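Local structure of transcription termination factor NusA (Planctomyces limnophilus, 4MTN) at residues S199-A211 with R295-G307. The protein probably takes part in both transcription termination and antitermination, binding the core RNA polymerase and the nascent RNA. Sequence-based numbering, arbitrary orientation.
Sequences SLAREAGYRTKVA and RGQNVRLASKLVG
A beta hairpin of the KH region, strands 199-203 and 207-211 with a classic beta bulge where Tyr206 and Arg207 face Glu203, carries helix 297-306 across one side of its sheet. The helix runs roughly antiparallel to the first strand, 149° between their directions. Its axis passes 6.8 Å from that strand, close enough for Ala201 CB to settle against Lys304 CB and Leu305 CB. Leu301 spreads its two methyls, CD1 against Arg207 CG and CD2 against Glu203 CG, while the chain of Lys209 crosses Leu301 at an angle, CD over CB. Leu305 CD1 touches both Ser199 and Ala211 CB.

Polar groups close both ends. Gln297, extended with CG opposite its backbone N (chi1 -171°), bridges the two strands: OE1 accepts from Arg207 NE at 2.9 Å, near the guanidinium plane, though NE sits 49° out of the amide carbonyl plane, and NE2 gives a weak bond to Glu203 OE1. The other carboxylate oxygen, Glu203 OE2, forms a salt bridge to Arg300 NH1 at 2.7 Å. Glu246 on the neighbouring strand pairs with both Arg207 and Lys209, whose NZ also bonds weakly to Asn298 OD1; Asn298 ND2 is hydrogen-bonded to Ala291 O. At the far end, Ser199 OG donates to Leu305 O, 2.7 Å away, in the carbonyl plane and on a lone pair.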
ATOM      1  N   SER A 199       5.720  -1.546  13.576  1.00 47.06           N
ATOM      2  CA  SER A 199       5.840  -2.219  12.287  1.00 45.20           C
ATOM      3  C   SER A 199       4.744  -3.254  12.081  1.00 47.43           C
ATOM      4  O   SER A 199       4.266  -3.868  13.036  1.00 45.62           O
ATOM      5  CB  SER A 199       7.214  -2.882  12.163  1.00 45.37           C
ATOM      6  OG  SER A 199       7.372  -3.502  10.898  1.00 44.97           O
ATOM      7  N   LEU A 200       4.353  -3.452  10.825  1.00 51.61           N
ATOM      8  CA  LEU A 200       3.270  -4.371  10.502  1.00 49.31           C
ATOM      9  C   LEU A 200       3.549  -5.139   9.213  1.00 49.19           C
ATOM     10  O   LEU A 200       4.007  -4.567   8.222  1.00 58.09           O
ATOM     11  CB  LEU A 200       1.952  -3.610  10.378  1.00 53.51           C
ATOM     12  CG  LEU A 200       0.712  -4.331  10.900  1.00 58.39           C
ATOM     13  CD1 LEU A 200       0.688  -4.260  12.407  1.00 64.76           C
ATOM     14  CD2 LEU A 200      -0.543  -3.721  10.325  1.00 63.65           C
ATOM     15  N   ALA A 201       3.270  -6.439   9.237  1.00 40.96           N
ATOM     16  CA  ALA A 201       3.435  -7.292   8.066  1.00 38.43           C
ATOM     17  C   ALA A 201       2.212  -8.187   7.906  1.00 39.48           C
ATOM     18  O   ALA A 201       1.886  -8.964   8.802  1.00 49.36           O
ATOM     19  CB  ALA A 201       4.692  -8.126   8.191  1.00 40.18           C
ATOM     20  N   ARG A 202       1.536  -8.087   6.765  1.00 37.10           N
ATOM     21  CA  ARG A 202       0.258  -8.769   6.600  1.00 38.24           C
ATOM     22  C   ARG A 202       0.131  -9.615   5.335  1.00 42.53           C
ATOM     23  O   ARG A 202       0.533  -9.201   4.247  1.00 45.73           O
ATOM     24  CB  ARG A 202      -0.880  -7.745   6.622  1.00 34.78           C
ATOM     25  CG  ARG A 202      -2.258  -8.372   6.501  1.00 34.54           C
ATOM     26  CD  ARG A 202      -3.367  -7.339   6.484  1.00 36.49           C
ATOM     27  NE  ARG A 202      -4.669  -7.967   6.684  1.00 36.21           N
ATOM     28  CZ  ARG A 202      -5.835  -7.364   6.473  1.00 40.19           C
ATOM     29  NH1 ARG A 202      -5.868  -6.108   6.047  1.00 42.31           N
ATOM     30  NH2 ARG A 202      -6.967  -8.022   6.682  1.00 38.66           N
ATOM     31  N   GLU A 203      -0.424 -10.812   5.501  1.00 44.41           N
ATOM     32  CA  GLU A 203      -1.005 -11.557   4.392  1.00 45.04           C
ATOM     33  C   GLU A 203      -2.505 -11.654   4.644  1.00 42.22           C
ATOM     34  O   GLU A 203      -2.945 -12.383   5.534  1.00 40.70           O
ATOM     35  CB  GLU A 203      -0.377 -12.942   4.258  1.00 54.29           C
ATOM     36  CG  GLU A 203       1.049 -12.920   3.738  1.00 67.65           C
ATOM     37  CD  GLU A 203       1.555 -14.298   3.363  1.00 79.46           C
ATOM     38  OE1 GLU A 203       0.738 -15.244   3.323  1.00 82.00           O
ATOM     39  OE2 GLU A 203       2.769 -14.434   3.108  1.00 83.51           O
ATOM     40  N   ALA A 204      -3.279 -10.921   3.849  1.00 39.51           N
ATOM     41  CA  ALA A 204      -4.695 -10.693   4.129  1.00 40.27           C
ATOM     42  C   ALA A 204      -5.515 -11.976   4.206  1.00 47.08           C
ATOM     43  O   ALA A 204      -5.495 -12.800   3.293  1.00 48.15           O
ATOM     44  CB  ALA A 204      -5.287  -9.765   3.081  1.00 40.98           C
ATOM     45  N   GLY A 205      -6.242 -12.129   5.309  1.00 50.89           N
ATOM     46  CA  GLY A 205      -7.101 -13.279   5.513  1.00 46.91           C
ATOM     47  C   GLY A 205      -6.375 -14.476   6.092  1.00 42.92           C
ATOM     48  O   GLY A 205      -6.981 -15.523   6.323  1.00 43.28           O
ATOM     49  N   TYR A 206      -5.077 -14.326   6.334  1.00 42.17           N
ATOM     50  CA  TYR A 206      -4.272 -15.440   6.820  1.00 43.44           C
ATOM     51  C   TYR A 206      -3.481 -15.109   8.085  1.00 41.03           C
ATOM     52  O   TYR A 206      -3.792 -15.618   9.161  1.00 42.23           O
ATOM     53  CB  TYR A 206      -3.326 -15.915   5.717  1.00 45.99           C
ATOM     54  CG  TYR A 206      -4.045 -16.541   4.543  1.00 52.31           C
ATOM     55  CD1 TYR A 206      -4.388 -15.787   3.428  1.00 51.29           C
ATOM     56  CD2 TYR A 206      -4.390 -17.886   4.556  1.00 44.12           C
ATOM     57  CE1 TYR A 206      -5.050 -16.358   2.354  1.00 49.92           C
ATOM     58  CE2 TYR A 206      -5.051 -18.464   3.488  1.00 49.15           C
ATOM     59  CZ  TYR A 206      -5.379 -17.698   2.392  1.00 52.44           C
ATOM     60  OH  TYR A 206      -6.036 -18.276   1.332  1.00 61.44           O
ATOM     61  N   ARG A 207      -2.464 -14.261   7.964  1.00 41.28           N
ATOM     62  CA  ARG A 207      -1.604 -13.972   9.109  1.00 45.11           C
ATOM     63  C   ARG A 207      -1.033 -12.556   9.098  1.00 45.62           C
ATOM     64  O   ARG A 207      -0.681 -12.024   8.046  1.00 46.07           O
ATOM     65  CB  ARG A 207      -0.462 -14.988   9.168  1.00 50.06           C
ATOM     66  CG  ARG A 207       0.332 -14.964  10.464  1.00 51.29           C
ATOM     67  CD  ARG A 207       1.269 -16.155  10.556  1.00 55.20           C
ATOM     68  NE  ARG A 207       0.547 -17.422  10.490  1.00 56.89           N
ATOM     69  CZ  ARG A 207       0.014 -18.035  11.543  1.00 61.38           C
ATOM     70  NH1 ARG A 207       0.119 -17.498  12.751  1.00 60.10           N
ATOM     71  NH2 ARG A 207      -0.626 -19.187  11.389  1.00 65.48           N
ATOM     72  N   THR A 208      -0.935 -11.960  10.285  1.00 46.17           N
ATOM     73  CA  THR A 208      -0.359 -10.628  10.445  1.00 41.95           C
ATOM     74  C   THR A 208       0.580 -10.562  11.647  1.00 41.82           C
ATOM     75  O   THR A 208       0.189 -10.893  12.767  1.00 44.05           O
ATOM     76  CB  THR A 208      -1.452  -9.555  10.614  1.00 43.47           C
ATOM     77  OG1 THR A 208      -2.331  -9.577   9.484  1.00 49.18           O
ATOM     78  CG2 THR A 208      -0.829  -8.174  10.736  1.00 45.50           C
ATOM     79  N   LYS A 209       1.817 -10.133  11.413  1.00 41.96           N
ATOM     80  CA  LYS A 209       2.776  -9.931  12.496  1.00 40.69           C
ATOM     81  C   LYS A 209       2.807  -8.466  12.928  1.00 45.35           C
ATOM     82  O   LYS A 209       2.985  -7.571  12.102  1.00 48.36           O
ATOM     83  CB  LYS A 209       4.177 -10.383  12.075  1.00 37.04           C
ATOM     84  CG  LYS A 209       4.363 -11.893  12.018  1.00 33.85           C
ATOM     85  CD  LYS A 209       5.793 -12.255  11.635  1.00 38.10           C
ATOM     86  CE  LYS A 209       6.003 -13.761  11.603  1.00 39.14           C
ATOM     87  NZ  LYS A 209       5.778 -14.386  12.937  1.00 40.67           N
ATOM     88  N   VAL A 210       2.637  -8.231  14.227  1.00 42.82           N
ATOM     89  CA  VAL A 210       2.589  -6.877  14.770  1.00 38.01           C
ATOM     90  C   VAL A 210       3.714  -6.618  15.766  1.00 38.22           C
ATOM     91  O   VAL A 210       3.832  -7.312  16.776  1.00 43.64           O
ATOM     92  CB  VAL A 210       1.247  -6.599  15.477  1.00 39.24           C
ATOM     93  CG1 VAL A 210       1.150  -5.131  15.874  1.00 37.49           C
ATOM     94  CG2 VAL A 210       0.079  -7.004  14.590  1.00 39.27           C
ATOM     95  N   ALA A 211       4.537  -5.613  15.481  1.00 39.68           N
ATOM     96  CA  ALA A 211       5.611  -5.226  16.389  1.00 39.70           C
ATOM     97  C   ALA A 211       5.237  -3.953  17.142  1.00 40.58           C
ATOM     98  O   ALA A 211       4.995  -2.910  16.533  1.00 37.89           O
ATOM     99  CB  ALA A 211       6.909  -5.034  15.626  1.00 39.52           C
ATOM    100  N   ARG A 295       3.912 -22.379   3.580  1.00 99.41           N
ATOM    101  CA  ARG A 295       4.347 -22.030   2.234  1.00 92.14           C
ATOM    102  C   ARG A 295       5.569 -21.119   2.281  1.00 83.03           C
ATOM    103  O   ARG A 295       6.023 -20.619   1.253  1.00 81.50           O
ATOM    104  CB  ARG A 295       3.211 -21.366   1.453  1.00 93.95           C
ATOM    105  CG  ARG A 295       2.004 -22.270   1.245  1.00 97.33           C
ATOM    106  CD  ARG A 295       2.434 -23.654   0.777  1.00100.85           C
ATOM    107  NE  ARG A 295       1.313 -24.587   0.700  1.00104.84           N
ATOM    108  CZ  ARG A 295       1.439 -25.886   0.446  1.00108.17           C
ATOM    109  NH1 ARG A 295       2.641 -26.411   0.247  1.00108.72           N
ATOM    110  NH2 ARG A 295       0.365 -26.662   0.393  1.00110.27           N
ATOM    111  N   GLY A 296       6.095 -20.907   3.483  1.00 78.01           N
ATOM    112  CA  GLY A 296       7.174 -19.960   3.686  1.00 70.50           C
ATOM    113  C   GLY A 296       6.650 -18.657   4.258  1.00 63.88           C
ATOM    114  O   GLY A 296       7.332 -17.633   4.237  1.00 59.59           O
ATOM    115  N   GLN A 297       5.425 -18.711   4.773  1.00 62.69           N
ATOM    116  CA  GLN A 297       4.729 -17.539   5.294  1.00 60.85           C
ATOM    117  C   GLN A 297       5.472 -16.849   6.437  1.00 56.24           C
ATOM    118  O   GLN A 297       5.549 -15.621   6.480  1.00 52.41           O
ATOM    119  CB  GLN A 297       3.328 -17.936   5.764  1.00 61.23           C
ATOM    120  CG  GLN A 297       2.433 -16.764   6.126  1.00 62.19           C
ATOM    121  CD  GLN A 297       1.128 -17.207   6.756  1.00 62.96           C
ATOM    122  OE1 GLN A 297       1.117 -17.999   7.698  1.00 63.60           O
ATOM    123  NE2 GLN A 297       0.016 -16.704   6.230  1.00 62.26           N
ATOM    124  N   ASN A 298       6.008 -17.643   7.360  1.00 54.48           N
ATOM    125  CA  ASN A 298       6.667 -17.119   8.555  1.00 52.18           C
ATOM    126  C   ASN A 298       7.812 -16.154   8.251  1.00 52.01           C
ATOM    127  O   ASN A 298       7.749 -14.979   8.614  1.00 51.73           O
ATOM    128  CB  ASN A 298       7.185 -18.269   9.419  1.00 48.38           C
ATOM    129  CG  ASN A 298       7.627 -17.809  10.797  1.00 48.77           C
ATOM    130  OD1 ASN A 298       6.954 -17.003  11.440  1.00 47.95           O
ATOM    131  ND2 ASN A 298       8.765 -18.316  11.254  1.00 50.60           N
ATOM    132  N   VAL A 299       8.857 -16.659   7.601  1.00 53.03           N
ATOM    133  CA  VAL A 299      10.019 -15.846   7.242  1.00 57.33           C
ATOM    134  C   VAL A 299       9.619 -14.657   6.372  1.00 56.08           C
ATOM    135  O   VAL A 299      10.117 -13.543   6.555  1.00 55.64           O
ATOM    136  CB  VAL A 299      11.081 -16.681   6.497  1.00 62.87           C
ATOM    137  CG1 VAL A 299      12.208 -15.794   5.995  1.00 63.99           C
ATOM    138  CG2 VAL A 299      11.628 -17.767   7.398  1.00 72.22           C
ATOM    139  N   ARG A 300       8.712 -14.908   5.432  1.00 52.49           N
ATOM    140  CA  ARG A 300       8.212 -13.883   4.523  1.00 55.05           C
ATOM    141  C   ARG A 300       7.642 -12.691   5.287  1.00 54.45           C
ATOM    142  O   ARG A 300       7.947 -11.540   4.976  1.00 56.13           O
ATOM    143  CB  ARG A 300       7.144 -14.476   3.602  1.00 61.26           C
ATOM    144  CG  ARG A 300       6.806 -13.636   2.384  1.00 68.46           C
ATOM    145  CD  ARG A 300       5.639 -14.252   1.632  1.00 77.13           C
ATOM    146  NE  ARG A 300       5.739 -15.708   1.593  1.00 86.42           N
ATOM    147  CZ  ARG A 300       4.719 -16.521   1.339  1.00 94.43           C
ATOM    148  NH1 ARG A 300       3.514 -16.022   1.103  1.00 97.24           N
ATOM    149  NH2 ARG A 300       4.902 -17.834   1.326  1.00 98.46           N
ATOM    150  N   LEU A 301       6.819 -12.978   6.290  1.00 52.67           N
ATOM    151  CA  LEU A 301       6.239 -11.934   7.127  1.00 52.56           C
ATOM    152  C   LEU A 301       7.293 -11.306   8.033  1.00 43.38           C
ATOM    153  O   LEU A 301       7.272 -10.101   8.281  1.00 48.89           O
ATOM    154  CB  LEU A 301       5.090 -12.495   7.968  1.00 52.09           C
ATOM    155  CG  LEU A 301       3.817 -12.866   7.206  1.00 50.77           C
ATOM    156  CD1 LEU A 301       2.791 -13.487   8.139  1.00 43.91           C
ATOM    157  CD2 LEU A 301       3.241 -11.644   6.508  1.00 49.94           C
ATOM    158  N   ALA A 302       8.214 -12.129   8.521  1.00 44.06           N
ATOM    159  CA  ALA A 302       9.288 -11.653   9.384  1.00 44.31           C
ATOM    160  C   ALA A 302      10.212 -10.704   8.630  1.00 58.87           C
ATOM    161  O   ALA A 302      10.807  -9.802   9.218  1.00 61.50           O
ATOM    162  CB  ALA A 302      10.074 -12.823   9.947  1.00 45.32           C
ATOM    163  N   SER A 303      10.324 -10.914   7.322  1.00 56.39           N
ATOM    164  CA  SER A 303      11.147 -10.060   6.474  1.00 52.94           C
ATOM    165  C   SER A 303      10.517  -8.681   6.308  1.00 49.16           C
ATOM    166  O   SER A 303      11.198  -7.663   6.437  1.00 50.13           O
ATOM    167  CB  SER A 303      11.362 -10.711   5.107  1.00 53.82           C
ATOM    168  OG  SER A 303      12.080 -11.926   5.231  1.00 58.23           O
ATOM    169  N   LYS A 304       9.218  -8.654   6.021  1.00 47.99           N
ATOM    170  CA  LYS A 304       8.481  -7.399   5.906  1.00 51.76           C
ATOM    171  C   LYS A 304       8.526  -6.607   7.208  1.00 54.28           C
ATOM    172  O   LYS A 304       8.708  -5.390   7.202  1.00 57.52           O
ATOM    173  CB  LYS A 304       7.021  -7.655   5.522  1.00 55.49           C
ATOM    174  CG  LYS A 304       6.773  -7.963   4.059  1.00 61.45           C
ATOM    175  CD  LYS A 304       5.348  -7.578   3.677  1.00 66.21           C
ATOM    176  CE  LYS A 304       4.908  -8.235   2.381  1.00 72.10           C
ATOM    177  NZ  LYS A 304       4.637  -9.687   2.565  1.00 77.87           N
ATOM    178  N   LEU A 305       8.353  -7.313   8.322  1.00 51.51           N
ATOM    179  CA  LEU A 305       8.308  -6.686   9.639  1.00 48.71           C
ATOM    180  C   LEU A 305       9.641  -6.039  10.000  1.00 48.88           C
ATOM    181  O   LEU A 305       9.682  -4.906  10.482  1.00 52.80           O
ATOM    182  CB  LEU A 305       7.923  -7.717  10.702  1.00 44.27           C
ATOM    183  CG  LEU A 305       7.516  -7.169  12.069  1.00 42.46           C
ATOM    184  CD1 LEU A 305       6.182  -6.451  11.971  1.00 44.53           C
ATOM    185  CD2 LEU A 305       7.456  -8.285  13.097  1.00 44.78           C
ATOM    186  N   VAL A 306      10.727  -6.765   9.762  1.00 46.57           N
ATOM    187  CA  VAL A 306      12.064  -6.276  10.073  1.00 51.09           C
ATOM    188  C   VAL A 306      12.524  -5.242   9.047  1.00 55.87           C
ATOM    189  O   VAL A 306      13.085  -4.204   9.404  1.00 57.14           O
ATOM    190  CB  VAL A 306      13.080  -7.436  10.134  1.00 55.94           C
ATOM    191  CG1 VAL A 306      14.504  -6.906  10.190  1.00 59.69           C
ATOM    192  CG2 VAL A 306      12.791  -8.328  11.333  1.00 59.35           C
ATOM    193  N   GLY A 307      12.272  -5.524   7.773  1.00 56.15           N
ATOM    194  CA  GLY A 307      12.684  -4.636   6.703  1.00 56.33           C
ATOM    195  C   GLY A 307      13.947  -5.123   6.021  1.00 59.90           C
ATOM    196  O   GLY A 307      14.561  -4.403   5.233  1.00 57.98           O
TER